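Local coordinates for protein serine protease pet (Escherichia coli, PDB 4OM9) that is a secreted autotransporter enterotoxin that acts as a serine protease and probably cleaves alpha-fodrin in host cells, at residues 167-172 with 625-630; 549-554 with 562-567. One frame throughout, in Å; residues are numbered along the deposited sequence.

Interaction 1 of 2, residues 167-172 with 625-630; sequences QADLLS and SGKNIT
D169 and K627 face each other over a wide gap, their CA atoms 10.7 Å apart, and no backbone hydrogen bond crosses between the two segments. On the 167-172 side the chain folds into a type I beta turn from A168 to L171, closed by a bond of 3.1 Å from L171 N to A168 O. D169 holds the second position of that turn, and its side chain leaves near the corner of the loop. The opposite segment is irregular at first: G626 has a positive phi of 81°, and only around 629-630 does a weakly bonded strand begin, pairing with strand 635-636.

The gap is spanned entirely by side chains. K627 sets out with CG wedged between its backbone N and carbonyl carbon (chi1 52°), bends at CD, and then runs straight to its ammonium group. D169 reaches in with its carboxylate from a direction roughly perpendicular to the lysine chain. NZ of K627 approaches one oxygen, lying 3.7 Å from D169 OD1, a long salt bridge, but 4.9 Å from D169 OD2; at this length the attraction is probably mainly electrostatic.

This is a bridge between two modules of the passenger domain. The turn belongs to the protease region, of the PA clan that includes chymotrypsin, whereas K627 sits on a loop of the beta-helical stem, 458 residues after D169.

Both ends also have partners outside the two segments. Q18 NE2 bonds to the carbonyl oxygens of D169 and L171, while OD2 of D169 takes a weak hydrogen bond from T528 N. The lysine chain rests against I525 and T528, and K627 O accepts from R637 NH1.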
ATOM      1  N   GLN A 167       4.497 -14.276  28.623  1.00 38.40           N
ATOM      2  CA  GLN A 167       5.006 -13.238  27.709  1.00 41.49           C
ATOM      3  C   GLN A 167       4.074 -12.993  26.521  1.00 38.57           C
ATOM      4  O   GLN A 167       3.776 -13.900  25.754  1.00 36.06           O
ATOM      5  CB  GLN A 167       6.393 -13.615  27.175  1.00 38.77           C
ATOM      6  CG  GLN A 167       7.474 -13.650  28.231  1.00 45.08           C
ATOM      7  CD  GLN A 167       7.580 -12.335  29.002  1.00 46.40           C
ATOM      8  OE1 GLN A 167       7.925 -11.285  28.436  1.00 46.26           O
ATOM      9  NE2 GLN A 167       7.275 -12.389  30.298  1.00 44.78           N
ATOM     10  N   ALA A 168       3.647 -11.750  26.366  1.00 29.72           N
ATOM     11  CA  ALA A 168       2.758 -11.350  25.281  1.00 30.17           C
ATOM     12  C   ALA A 168       3.418 -11.532  23.911  1.00 31.45           C
ATOM     13  O   ALA A 168       2.764 -11.972  22.949  1.00 30.83           O
ATOM     14  CB  ALA A 168       2.305  -9.874  25.486  1.00 29.46           C
ATOM     15  N   ASP A 169       4.705 -11.190  23.812  1.00 33.19           N
ATOM     16  CA  ASP A 169       5.453 -11.423  22.570  1.00 32.10           C
ATOM     17  C   ASP A 169       5.370 -12.903  22.132  1.00 29.46           C
ATOM     18  O   ASP A 169       5.351 -13.227  20.943  1.00 31.17           O
ATOM     19  CB  ASP A 169       6.922 -11.036  22.739  1.00 34.47           C
ATOM     20  CG  ASP A 169       7.126  -9.557  23.016  1.00 37.22           C
ATOM     21  OD1 ASP A 169       6.346  -8.719  22.517  1.00 35.44           O
ATOM     22  OD2 ASP A 169       8.088  -9.238  23.746  1.00 41.80           O
ATOM     23  N   LEU A 170       5.333 -13.804  23.103  1.00 32.75           N
ATOM     24  CA  LEU A 170       5.391 -15.233  22.800  1.00 33.30           C
ATOM     25  C   LEU A 170       4.017 -15.873  22.668  1.00 30.53           C
ATOM     26  O   LEU A 170       3.896 -17.092  22.612  1.00 31.50           O
ATOM     27  CB  LEU A 170       6.197 -15.953  23.870  1.00 35.48           C
ATOM     28  CG  LEU A 170       7.641 -15.480  23.919  1.00 34.01           C
ATOM     29  CD1 LEU A 170       8.365 -16.134  25.076  1.00 34.89           C
ATOM     30  CD2 LEU A 170       8.316 -15.824  22.585  1.00 35.82           C
ATOM     31  N   LEU A 171       2.977 -15.056  22.633  1.00 27.16           N
ATOM     32  CA  LEU A 171       1.640 -15.582  22.407  1.00 27.70           C
ATOM     33  C   LEU A 171       1.645 -16.490  21.176  1.00 26.70           C
ATOM     34  O   LEU A 171       1.941 -16.048  20.070  1.00 26.81           O
ATOM     35  CB  LEU A 171       0.621 -14.445  22.249  1.00 25.59           C
ATOM     36  CG  LEU A 171      -0.837 -14.901  22.288  1.00 28.25           C
ATOM     37  CD1 LEU A 171      -1.308 -15.208  23.732  1.00 25.91           C
ATOM     38  CD2 LEU A 171      -1.730 -13.899  21.606  1.00 25.10           C
ATOM     39  N   SER A 172       1.316 -17.761  21.370  1.00 28.61           N
ATOM     40  CA  SER A 172       1.450 -18.759  20.302  1.00 30.22           C
ATOM     41  C   SER A 172       0.174 -19.592  20.042  1.00 27.37           C
ATOM     42  O   SER A 172      -0.619 -19.842  20.938  1.00 28.00           O
ATOM     43  CB  SER A 172       2.626 -19.687  20.615  1.00 28.38           C
ATOM     44  OG  SER A 172       2.422 -20.387  21.823  1.00 30.85           O
ATOM     45  N   SER A 625       6.862  -0.652  14.441  1.00 30.36           N
ATOM     46  CA  SER A 625       5.651  -0.733  13.646  1.00 30.15           C
ATOM     47  C   SER A 625       4.648  -1.734  14.261  1.00 30.83           C
ATOM     48  O   SER A 625       5.011  -2.864  14.611  1.00 30.79           O
ATOM     49  CB  SER A 625       6.018  -1.143  12.214  1.00 30.57           C
ATOM     50  OG  SER A 625       4.864  -1.393  11.448  1.00 30.58           O
ATOM     51  N   GLY A 626       3.397  -1.319  14.406  1.00 29.89           N
ATOM     52  CA  GLY A 626       2.387  -2.193  14.955  1.00 30.07           C
ATOM     53  C   GLY A 626       2.425  -2.250  16.466  1.00 29.88           C
ATOM     54  O   GLY A 626       1.482  -2.724  17.082  1.00 29.91           O
ATOM     55  N   LYS A 627       3.502  -1.770  17.079  1.00 30.51           N
ATOM     56  CA  LYS A 627       3.542  -1.670  18.544  1.00 29.62           C
ATOM     57  C   LYS A 627       4.126  -0.322  18.998  1.00 31.19           C
ATOM     58  O   LYS A 627       5.015  -0.262  19.856  1.00 29.82           O
ATOM     59  CB  LYS A 627       4.339  -2.849  19.138  1.00 30.16           C
ATOM     60  CG  LYS A 627       5.712  -3.070  18.544  1.00 33.37           C
ATOM     61  CD  LYS A 627       6.112  -4.541  18.631  1.00 32.01           C
ATOM     62  CE  LYS A 627       7.075  -4.805  19.778  1.00 37.28           C
ATOM     63  NZ  LYS A 627       7.390  -6.273  19.895  1.00 39.92           N
ATOM     64  N   ASN A 628       3.626   0.760  18.401  1.00 32.76           N
ATOM     65  CA  ASN A 628       4.151   2.098  18.650  1.00 29.06           C
ATOM     66  C   ASN A 628       3.604   2.770  19.920  1.00 32.11           C
ATOM     67  O   ASN A 628       4.205   3.713  20.434  1.00 30.76           O
ATOM     68  CB  ASN A 628       3.853   3.002  17.450  1.00 28.85           C
ATOM     69  CG  ASN A 628       4.552   2.545  16.177  1.00 29.01           C
ATOM     70  OD1 ASN A 628       3.918   2.004  15.276  1.00 29.01           O
ATOM     71  ND2 ASN A 628       5.860   2.784  16.093  1.00 29.26           N
ATOM     72  N   ILE A 629       2.463   2.303  20.416  1.00 28.74           N
ATOM     73  CA  ILE A 629       1.895   2.901  21.604  1.00 28.72           C
ATOM     74  C   ILE A 629       2.374   2.209  22.883  1.00 30.22           C
ATOM     75  O   ILE A 629       2.341   0.964  22.985  1.00 30.13           O
ATOM     76  CB  ILE A 629       0.360   2.873  21.570  1.00 28.63           C
ATOM     77  CG1 ILE A 629      -0.171   3.493  20.267  1.00 28.65           C
ATOM     78  CG2 ILE A 629      -0.215   3.570  22.803  1.00 28.74           C
ATOM     79  CD1 ILE A 629       0.353   4.899  19.964  1.00 28.77           C
ATOM     80  N   THR A 630       2.805   3.020  23.854  1.00 29.23           N
ATOM     81  CA  THR A 630       3.374   2.503  25.101  1.00 33.30           C
ATOM     82  C   THR A 630       2.714   3.061  26.350  1.00 32.33           C
ATOM     83  O   THR A 630       1.694   3.749  26.274  1.00 31.23           O
ATOM     84  CB  THR A 630       4.859   2.788  25.181  1.00 31.53           C
ATOM     85  OG1 THR A 630       5.082   4.179  24.951  1.00 35.96           O
ATOM     86  CG2 THR A 630       5.594   2.002  24.102  1.00 33.24           C
TER

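Interaction 2 of 2, residues 549-554 with 562-567; sequences NAENSV and YKSNNQ
E551 reaches S564 from the break between two helices. It is the first residue to leave the helix 543-550 and also the N-cap position of helix 552-558, so its side chain departs from the kink between them. CB points toward the 562-567 segment and lies 3.7 Å from S564 OG. CG is only slightly farther off, and with chi2 at -176° the chain stays extended beyond it, carrying CD to 3.5 Å from S564 OG.

At the tip the two carboxylate oxygens part company. OE1 accepts a hydrogen bond from S564 OG at 2.4 Å, a modelled length so short that its exact value is doubtful. A water molecule also donates to OE1, at 2.8 Å, and its other hydrogen bond, to K563 O at 3.0 Å, ties the glutamate to the backbone just before the serine. OE2 turns to the protease region, forming a salt bridge with K35 NZ and accepting from A10 N at the start of helix 10-17.

S564 OG has a second hydrogen-bonding partner in N555 ND2, from helix 552-558. Further along, N565 OD1 accepts from Q567 N in an Asx turn, shaping the loop that leads on to strand 576-583. K563 meanwhile makes a cation-pi contact with W9, which E551 also touches.

For this buried carboxylate, the water at OE1 together with A10 N and K35 at OE2 probably favours the ionised glutamate and limits its rotation, whatever the true length of the serine bond.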
ATOM      1  N   ASN A 549      20.164 -19.498  15.688  1.00 45.76           N
ATOM      2  CA  ASN A 549      21.132 -20.530  15.306  1.00 49.38           C
ATOM      3  C   ASN A 549      20.466 -21.819  14.839  1.00 48.26           C
ATOM      4  O   ASN A 549      20.939 -22.475  13.909  1.00 48.44           O
ATOM      5  CB  ASN A 549      22.074 -20.862  16.462  1.00 47.51           C
ATOM      6  CG  ASN A 549      23.000 -19.717  16.809  1.00 50.05           C
ATOM      7  OD1 ASN A 549      23.301 -18.852  15.971  1.00 51.10           O
ATOM      8  ND2 ASN A 549      23.473 -19.707  18.055  1.00 50.97           N
ATOM      9  N   ALA A 550      19.375 -22.197  15.490  1.00 43.97           N
ATOM     10  CA  ALA A 550      18.781 -23.487  15.192  1.00 42.23           C
ATOM     11  C   ALA A 550      18.123 -23.477  13.817  1.00 43.14           C
ATOM     12  O   ALA A 550      17.970 -24.522  13.194  1.00 47.23           O
ATOM     13  CB  ALA A 550      17.788 -23.871  16.259  1.00 41.57           C
ATOM     14  N   GLU A 551      17.756 -22.294  13.335  1.00 45.12           N
ATOM     15  CA  GLU A 551      17.134 -22.177  12.021  1.00 46.86           C
ATOM     16  C   GLU A 551      18.081 -21.554  10.965  1.00 51.53           C
ATOM     17  O   GLU A 551      17.666 -21.249   9.836  1.00 47.30           O
ATOM     18  CB  GLU A 551      15.849 -21.352  12.123  1.00 42.32           C
ATOM     19  CG  GLU A 551      14.826 -21.881  13.129  1.00 46.05           C
ATOM     20  CD  GLU A 551      13.540 -21.075  13.127  1.00 44.86           C
ATOM     21  OE1 GLU A 551      13.620 -19.827  13.193  1.00 43.39           O
ATOM     22  OE2 GLU A 551      12.450 -21.684  13.036  1.00 41.58           O
ATOM     23  N   ASN A 552      19.350 -21.384  11.328  1.00 44.52           N
ATOM     24  CA  ASN A 552      20.325 -20.723  10.456  1.00 47.20           C
ATOM     25  C   ASN A 552      20.593 -21.449   9.130  1.00 53.33           C
ATOM     26  O   ASN A 552      20.628 -20.814   8.077  1.00 56.78           O
ATOM     27  CB  ASN A 552      21.646 -20.534  11.197  1.00 48.52           C
ATOM     28  CG  ASN A 552      22.763 -20.038  10.282  1.00 58.03           C
ATOM     29  OD1 ASN A 552      22.662 -18.961   9.691  1.00 61.33           O
ATOM     30  ND2 ASN A 552      23.836 -20.818  10.170  1.00 55.88           N
ATOM     31  N   SER A 553      20.765 -22.770   9.180  1.00 49.27           N
ATOM     32  CA  SER A 553      21.072 -23.563   7.991  1.00 53.08           C
ATOM     33  C   SER A 553      20.001 -23.453   6.927  1.00 52.25           C
ATOM     34  O   SER A 553      20.307 -23.159   5.775  1.00 51.05           O
ATOM     35  CB  SER A 553      21.274 -25.041   8.361  1.00 54.90           C
ATOM     36  OG  SER A 553      22.351 -25.171   9.263  1.00 56.14           O
ATOM     37  N   VAL A 554      18.752 -23.698   7.312  1.00 51.82           N
ATOM     38  CA  VAL A 554      17.644 -23.633   6.370  1.00 51.71           C
ATOM     39  C   VAL A 554      17.420 -22.198   5.900  1.00 51.31           C
ATOM     40  O   VAL A 554      16.923 -21.968   4.796  1.00 55.00           O
ATOM     41  CB  VAL A 554      16.334 -24.193   6.982  1.00 49.58           C
ATOM     42  CG1 VAL A 554      15.795 -23.274   8.082  1.00 47.20           C
ATOM     43  CG2 VAL A 554      15.278 -24.391   5.900  1.00 48.69           C
ATOM     44  N   TYR A 562      15.600 -13.340   7.691  1.00 42.61           N
ATOM     45  CA  TYR A 562      14.662 -12.376   8.250  1.00 39.66           C
ATOM     46  C   TYR A 562      13.559 -13.016   9.130  1.00 37.65           C
ATOM     47  O   TYR A 562      12.882 -12.321   9.890  1.00 33.30           O
ATOM     48  CB  TYR A 562      14.025 -11.566   7.118  1.00 35.96           C
ATOM     49  CG  TYR A 562      13.370 -12.386   6.023  1.00 38.40           C
ATOM     50  CD1 TYR A 562      12.085 -12.887   6.179  1.00 41.81           C
ATOM     51  CD2 TYR A 562      14.031 -12.636   4.820  1.00 40.57           C
ATOM     52  CE1 TYR A 562      11.483 -13.628   5.179  1.00 35.50           C
ATOM     53  CE2 TYR A 562      13.430 -13.359   3.813  1.00 39.28           C
ATOM     54  CZ  TYR A 562      12.156 -13.859   3.998  1.00 41.72           C
ATOM     55  OH  TYR A 562      11.542 -14.600   3.000  1.00 45.48           O
ATOM     56  N   LYS A 563      13.413 -14.337   9.032  1.00 42.62           N
ATOM     57  CA  LYS A 563      12.371 -15.083   9.742  1.00 41.59           C
ATOM     58  C   LYS A 563      12.728 -15.351  11.185  1.00 38.70           C
ATOM     59  O   LYS A 563      11.861 -15.636  11.995  1.00 38.97           O
ATOM     60  CB  LYS A 563      12.096 -16.431   9.059  1.00 41.43           C
ATOM     61  CG  LYS A 563      11.349 -16.364   7.733  1.00 41.56           C
ATOM     62  CD  LYS A 563      11.161 -17.772   7.162  1.00 44.28           C
ATOM     63  CE  LYS A 563      10.112 -17.809   6.060  1.00 47.08           C
ATOM     64  NZ  LYS A 563       9.795 -19.208   5.628  1.00 54.26           N
ATOM     65  N   SER A 564      14.008 -15.262  11.513  1.00 36.55           N
ATOM     66  CA  SER A 564      14.459 -15.679  12.833  1.00 36.45           C
ATOM     67  C   SER A 564      15.361 -14.636  13.489  1.00 39.54           C
ATOM     68  O   SER A 564      16.064 -14.924  14.459  1.00 42.27           O
ATOM     69  CB  SER A 564      15.199 -17.019  12.727  1.00 41.77           C
ATOM     70  OG  SER A 564      14.487 -17.953  11.920  1.00 42.83           O
ATOM     71  N   ASN A 565      15.340 -13.417  12.967  1.00 38.74           N
ATOM     72  CA  ASN A 565      16.238 -12.387  13.467  1.00 38.07           C
ATOM     73  C   ASN A 565      15.611 -11.505  14.542  1.00 37.58           C
ATOM     74  O   ASN A 565      16.151 -10.452  14.865  1.00 38.80           O
ATOM     75  CB  ASN A 565      16.746 -11.515  12.306  1.00 44.14           C
ATOM     76  CG  ASN A 565      15.633 -10.696  11.630  1.00 43.32           C
ATOM     77  OD1 ASN A 565      14.468 -10.712  12.050  1.00 41.52           O
ATOM     78  ND2 ASN A 565      16.002  -9.975  10.571  1.00 41.56           N
ATOM     79  N   ASN A 566      14.468 -11.927  15.076  1.00 38.76           N
ATOM     80  CA  ASN A 566      13.786 -11.163  16.134  1.00 38.67           C
ATOM     81  C   ASN A 566      13.503  -9.678  15.778  1.00 36.86           C
ATOM     82  O   ASN A 566      13.444  -8.836  16.664  1.00 34.44           O
ATOM     83  CB  ASN A 566      14.609 -11.234  17.434  1.00 36.92           C
ATOM     84  CG  ASN A 566      13.776 -10.952  18.689  1.00 38.18           C
ATOM     85  OD1 ASN A 566      12.588 -11.256  18.749  1.00 41.02           O
ATOM     86  ND2 ASN A 566      14.415 -10.375  19.698  1.00 35.61           N
ATOM     87  N   GLN A 567      13.333  -9.360  14.494  1.00 39.25           N
ATOM     88  CA  GLN A 567      12.912  -8.008  14.084  1.00 39.97           C
ATOM     89  C   GLN A 567      11.510  -8.048  13.507  1.00 39.68           C
ATOM     90  O   GLN A 567      11.132  -9.033  12.869  1.00 36.21           O
ATOM     91  CB  GLN A 567      13.852  -7.403  13.045  1.00 40.75           C
ATOM     92  CG  GLN A 567      15.315  -7.650  13.286  1.00 46.00           C
ATOM     93  CD  GLN A 567      15.804  -6.975  14.534  1.00 46.75           C
ATOM     94  OE1 GLN A 567      16.015  -5.762  14.551  1.00 54.72           O
ATOM     95  NE2 GLN A 567      15.988  -7.754  15.598  1.00 49.86           N
TER
HETATM   96  O   HOH W   1      11.212 -18.359  13.167  1.00 30.72           O

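Interactions 1 and 2 are two polar contacts near the junction of the protease region and the beta-helix. Their centres are 19 Å apart and their nearest atoms about 7 Å, so they do not touch, although residues 549-567 fall within the chain closed by interaction 1. The loop at 525-528 lies beside both: it meets both residues of the salt bridge in interaction 1, and in the 562-567 segment N566 bonds to the backbone of F526 and R527. Interaction 1 joins protease to stem directly; interaction 2 pairs two nearby parts of one insertion, whose glutamate also reaches the protease region. No ligand is involved in either contact.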